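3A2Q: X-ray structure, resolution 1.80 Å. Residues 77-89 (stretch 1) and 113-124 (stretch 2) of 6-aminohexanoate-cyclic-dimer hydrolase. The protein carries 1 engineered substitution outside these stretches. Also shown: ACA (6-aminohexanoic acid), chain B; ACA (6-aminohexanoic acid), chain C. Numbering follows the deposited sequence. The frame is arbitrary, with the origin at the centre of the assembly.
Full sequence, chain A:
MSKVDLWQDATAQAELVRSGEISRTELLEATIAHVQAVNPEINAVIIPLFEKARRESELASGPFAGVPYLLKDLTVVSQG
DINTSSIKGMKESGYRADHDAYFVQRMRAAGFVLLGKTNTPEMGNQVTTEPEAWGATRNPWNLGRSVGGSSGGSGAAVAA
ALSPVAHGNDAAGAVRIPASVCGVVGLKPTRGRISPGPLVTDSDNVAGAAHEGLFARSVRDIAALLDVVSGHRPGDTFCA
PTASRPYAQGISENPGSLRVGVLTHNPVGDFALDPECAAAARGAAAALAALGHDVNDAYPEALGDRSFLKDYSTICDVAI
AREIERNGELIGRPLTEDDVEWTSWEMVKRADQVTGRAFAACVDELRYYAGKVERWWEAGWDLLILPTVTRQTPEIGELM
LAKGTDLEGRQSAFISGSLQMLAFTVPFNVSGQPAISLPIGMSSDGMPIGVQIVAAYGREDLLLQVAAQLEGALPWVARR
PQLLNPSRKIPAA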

# COMPACT_ATOMS: atom_id res chain seq x y z
N VAL A 77 -1.58 6.48 -13.80
CA VAL A 77 -0.76 6.25 -14.98
C VAL A 77 0.14 7.44 -15.28
O VAL A 77 -0.08 8.54 -14.78
CB VAL A 77 -1.63 5.96 -16.23
CG1 VAL A 77 -2.37 4.64 -16.04
CG2 VAL A 77 -2.62 7.09 -16.46
N SER A 78 1.17 7.20 -16.10
CA SER A 78 2.11 8.25 -16.49
C SER A 78 2.04 8.39 -18.01
O SER A 78 2.04 7.40 -18.74
CB SER A 78 3.53 7.89 -16.05
OG SER A 78 3.89 6.59 -16.49
N GLN A 79 1.96 9.63 -18.48
CA GLN A 79 1.84 9.94 -19.91
C GLN A 79 2.90 9.31 -20.80
O GLN A 79 4.10 9.43 -20.54
CB GLN A 79 1.82 11.45 -20.10
CG GLN A 79 1.59 11.91 -21.53
CD GLN A 79 1.45 13.41 -21.63
OE1 GLN A 79 2.35 14.16 -21.26
NE2 GLN A 79 0.30 13.86 -22.13
N GLY A 80 2.44 8.65 -21.86
CA GLY A 80 3.35 8.03 -22.81
C GLY A 80 4.05 6.76 -22.37
O GLY A 80 4.85 6.20 -23.13
N ASP A 81 3.77 6.28 -21.16
CA ASP A 81 4.42 5.07 -20.67
C ASP A 81 3.55 3.82 -20.70
O ASP A 81 2.32 3.90 -20.65
CB ASP A 81 4.95 5.30 -19.25
CG ASP A 81 5.88 6.49 -19.17
OD1 ASP A 81 6.75 6.62 -20.05
OD2 ASP A 81 5.74 7.29 -18.22
N ILE A 82 4.21 2.67 -20.77
CA ILE A 82 3.54 1.38 -20.80
C ILE A 82 2.64 1.22 -19.58
O ILE A 82 3.03 1.57 -18.46
CB ILE A 82 4.57 0.23 -20.82
CG1 ILE A 82 5.36 0.26 -22.13
CG2 ILE A 82 3.87 -1.11 -20.66
CD1 ILE A 82 4.52 -0.05 -23.35
N ASN A 83 1.44 0.69 -19.79
CA ASN A 83 0.48 0.47 -18.71
C ASN A 83 -0.14 -0.92 -18.90
O ASN A 83 -0.97 -1.11 -19.78
CB ASN A 83 -0.62 1.53 -18.76
CG ASN A 83 -1.62 1.39 -17.63
OD1 ASN A 83 -2.81 1.63 -17.82
ND2 ASN A 83 -1.14 1.00 -16.46
N THR A 84 0.26 -1.87 -18.06
CA THR A 84 -0.25 -3.24 -18.18
C THR A 84 -1.23 -3.67 -17.10
O THR A 84 -2.13 -4.48 -17.36
CB THR A 84 0.91 -4.26 -18.19
OG1 THR A 84 1.53 -4.28 -16.89
CG2 THR A 84 1.96 -3.88 -19.23
N SER A 85 -1.06 -3.15 -15.89
CA SER A 85 -1.92 -3.54 -14.77
C SER A 85 -1.73 -5.04 -14.59
O SER A 85 -2.58 -5.72 -14.02
CB SER A 85 -3.38 -3.23 -15.07
OG SER A 85 -3.62 -1.83 -15.09
N SER A 86 -0.61 -5.53 -15.10
CA SER A 86 -0.25 -6.95 -15.04
C SER A 86 -1.27 -7.87 -15.70
O SER A 86 -1.48 -9.00 -15.25
CB SER A 86 0.02 -7.38 -13.60
OG SER A 86 1.28 -6.89 -13.18
N ILE A 87 -1.89 -7.38 -16.76
CA ILE A 87 -2.84 -8.17 -17.53
C ILE A 87 -2.07 -8.66 -18.75
O ILE A 87 -1.52 -7.86 -19.50
CB ILE A 87 -4.05 -7.33 -18.00
CG1 ILE A 87 -4.79 -6.75 -16.79
CG2 ILE A 87 -4.99 -8.20 -18.82
CD1 ILE A 87 -5.96 -5.85 -17.15
N LYS A 88 -2.00 -9.98 -18.93
CA LYS A 88 -1.28 -10.55 -20.06
C LYS A 88 -1.70 -9.89 -21.37
O LYS A 88 -0.88 -9.35 -22.10
CB LYS A 88 -1.53 -12.06 -20.13
CG LYS A 88 -0.74 -12.80 -21.20
CD LYS A 88 -1.00 -14.29 -21.13
CE LYS A 88 -0.24 -15.05 -22.21
NZ LYS A 88 -0.67 -14.66 -23.58
N GLY A 89 -3.01 -9.92 -21.64
CA GLY A 89 -3.53 -9.32 -22.86
C GLY A 89 -3.14 -7.86 -23.05
O GLY A 89 -3.08 -7.38 -24.18
N VAL A 113 11.45 12.65 -9.40
CA VAL A 113 11.62 12.20 -10.78
C VAL A 113 11.10 10.77 -10.92
O VAL A 113 11.46 9.90 -10.13
CB VAL A 113 13.12 12.28 -11.24
CG1 VAL A 113 13.67 13.68 -10.95
CG2 VAL A 113 13.96 11.23 -10.55
N LEU A 114 10.24 10.53 -11.90
CA LEU A 114 9.67 9.21 -12.12
C LEU A 114 10.72 8.24 -12.66
O LEU A 114 11.08 8.30 -13.83
CB LEU A 114 8.49 9.29 -13.09
CG LEU A 114 7.75 7.98 -13.34
CD1 LEU A 114 7.38 7.35 -12.00
CD2 LEU A 114 6.51 8.24 -14.18
N LEU A 115 11.19 7.35 -11.79
CA LEU A 115 12.22 6.38 -12.14
C LEU A 115 11.70 5.14 -12.86
O LEU A 115 12.43 4.52 -13.64
CB LEU A 115 12.98 5.95 -10.88
CG LEU A 115 14.22 5.08 -11.08
CD1 LEU A 115 15.26 5.87 -11.87
CD2 LEU A 115 14.78 4.67 -9.72
N GLY A 116 10.45 4.77 -12.61
CA GLY A 116 9.89 3.60 -13.25
C GLY A 116 8.64 3.08 -12.57
O GLY A 116 8.15 3.70 -11.62
N LYS A 117 8.12 1.96 -13.05
CA LYS A 117 6.92 1.36 -12.48
C LYS A 117 7.21 0.03 -11.78
O LYS A 117 8.12 -0.71 -12.18
CB LYS A 117 5.87 1.13 -13.57
CG LYS A 117 5.35 2.40 -14.21
CD LYS A 117 4.17 2.07 -15.09
CE LYS A 117 3.42 3.29 -15.56
NZ LYS A 117 2.13 2.87 -16.18
N THR A 118 6.43 -0.27 -10.75
CA THR A 118 6.61 -1.50 -9.97
C THR A 118 5.58 -2.58 -10.23
O THR A 118 4.43 -2.30 -10.60
CB THR A 118 6.62 -1.19 -8.48
OG1 THR A 118 5.45 -0.43 -8.16
CG2 THR A 118 7.87 -0.40 -8.12
N ASN A 119 5.98 -3.82 -10.00
CA ASN A 119 5.13 -4.98 -10.22
C ASN A 119 3.95 -5.11 -9.27
O ASN A 119 3.98 -4.63 -8.13
CB ASN A 119 5.99 -6.25 -10.19
CG ASN A 119 5.30 -7.45 -10.80
OD1 ASN A 119 4.45 -7.31 -11.68
ND2 ASN A 119 5.68 -8.64 -10.36
N THR A 120 2.90 -5.78 -9.75
CA THR A 120 1.67 -6.00 -9.00
C THR A 120 0.95 -7.24 -9.52
O THR A 120 1.17 -7.66 -10.66
CB THR A 120 0.69 -4.81 -9.19
OG1 THR A 120 -0.61 -5.16 -8.69
CG2 THR A 120 0.55 -4.47 -10.67
N PRO A 121 0.12 -7.88 -8.68
CA PRO A 121 -0.58 -9.06 -9.21
C PRO A 121 -1.59 -8.47 -10.20
O PRO A 121 -1.87 -7.27 -10.15
CB PRO A 121 -1.25 -9.66 -7.97
CG PRO A 121 -1.39 -8.48 -7.04
CD PRO A 121 -0.10 -7.74 -7.23
N GLU A 122 -2.12 -9.28 -11.10
CA GLU A 122 -3.06 -8.78 -12.10
C GLU A 122 -4.22 -7.96 -11.54
O GLU A 122 -5.03 -8.46 -10.76
CB GLU A 122 -3.62 -9.93 -12.93
CG GLU A 122 -4.57 -9.45 -14.02
CD GLU A 122 -5.05 -10.56 -14.91
OE1 GLU A 122 -5.80 -11.43 -14.43
OE2 GLU A 122 -4.65 -10.57 -16.10
N MET A 123 -4.30 -6.70 -11.96
CA MET A 123 -5.35 -5.79 -11.51
C MET A 123 -5.39 -5.68 -9.99
O MET A 123 -6.41 -5.30 -9.41
CB MET A 123 -6.71 -6.23 -12.07
CG MET A 123 -6.78 -6.22 -13.60
SD MET A 123 -8.40 -6.59 -14.30
CE MET A 123 -8.37 -8.41 -14.31
N GLY A 124 -4.27 -6.01 -9.35
CA GLY A 124 -4.17 -5.95 -7.90
C GLY A 124 -5.06 -6.94 -7.17
O GLY A 124 -5.45 -6.71 -6.03
C ACA B . -9.71 -6.24 -5.78
O ACA B . -9.07 -6.96 -6.56
C2 ACA B . -10.06 -4.82 -6.17
C3 ACA B . -8.88 -4.09 -6.79
C4 ACA B . -8.07 -3.38 -5.71
C5 ACA B . -6.58 -3.56 -5.91
C6 ACA B . -5.82 -3.30 -4.61
N ACA B . -5.26 -4.53 -4.04
C ACA C . -5.46 -4.93 -2.79
O ACA C . -5.84 -4.16 -1.90
C2 ACA C . -5.19 -6.39 -2.50
C3 ACA C . -6.42 -7.15 -2.02
C4 ACA C . -7.29 -7.64 -3.18
C5 ACA C . -8.77 -7.70 -2.78
C6 ACA C . -9.70 -7.91 -3.97
N ACA C . -10.12 -6.66 -4.59
O HOH W 1 1.45 4.77 -17.77
O HOH W 2 -2.79 -12.13 -17.17

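The contact is held at two places: a lysine reaching from the strand into the turn of the first stretch, and a closer backbone approach around Ser85 and Ser86, where the CA atoms of Ser86 and Glu122 lie 4.5 Å apart.

Lys117 leaves strand 113-118 with CA-to-CB toward the other stretch. Its chi1 is m and chi2 to chi4 are all t, so the chain is extended; this spans a 9.0 Å separation between Lys117 CA and Ile82 CA and brings Lys117 NZ to Ile82 O at 2.8 Å, a hydrogen bond. Lys117 NZ also donates to water 1 at 2.6 Å. The same water accepts from Ser78 N (3.0 Å) and donates to Asp81 O (3.1 Å), linking the ammonium to both ends of the type II turn from Ser78 to Asp81. Ser78, with chi1 p, turns OG to Asp81 OD2 (2.6 Å), a hydrogen bond across the turn, while its CB packs 3.5 Å from Leu114 CD2.

The CA-to-CB bond of Ser86 points toward the second stretch. With chi1 at -75° (m), Ser86 OG donates to Thr120 O at 2.6 Å, satisfying a buried hydroxyl with a backbone carbonyl. Next to it, Met123 N donates to Ser85 O at 2.9 Å with an N-H...O angle of 170°, nearly linear. Ser85, Ser86 and Met123 all have positive phi, so both backbones adopt left-handed conformations, uncommon for residues other than glycine, where they meet.

Glu122 starts sideways, but chi1 and chi2 are t and chi3 is 68°, which carries its end nearer the first stretch. Glu122 OE2 lies 3.3 Å from Ile87 CA and accepts from water 2 at 2.7 Å; that water accepts from Lys88 N at 2.9 Å, bridging the carboxylate to the first residue of the helix. Ile87, m then t, extends CD1 to 3.7 Å from Met123 CG, an apolar contact beside the polar links.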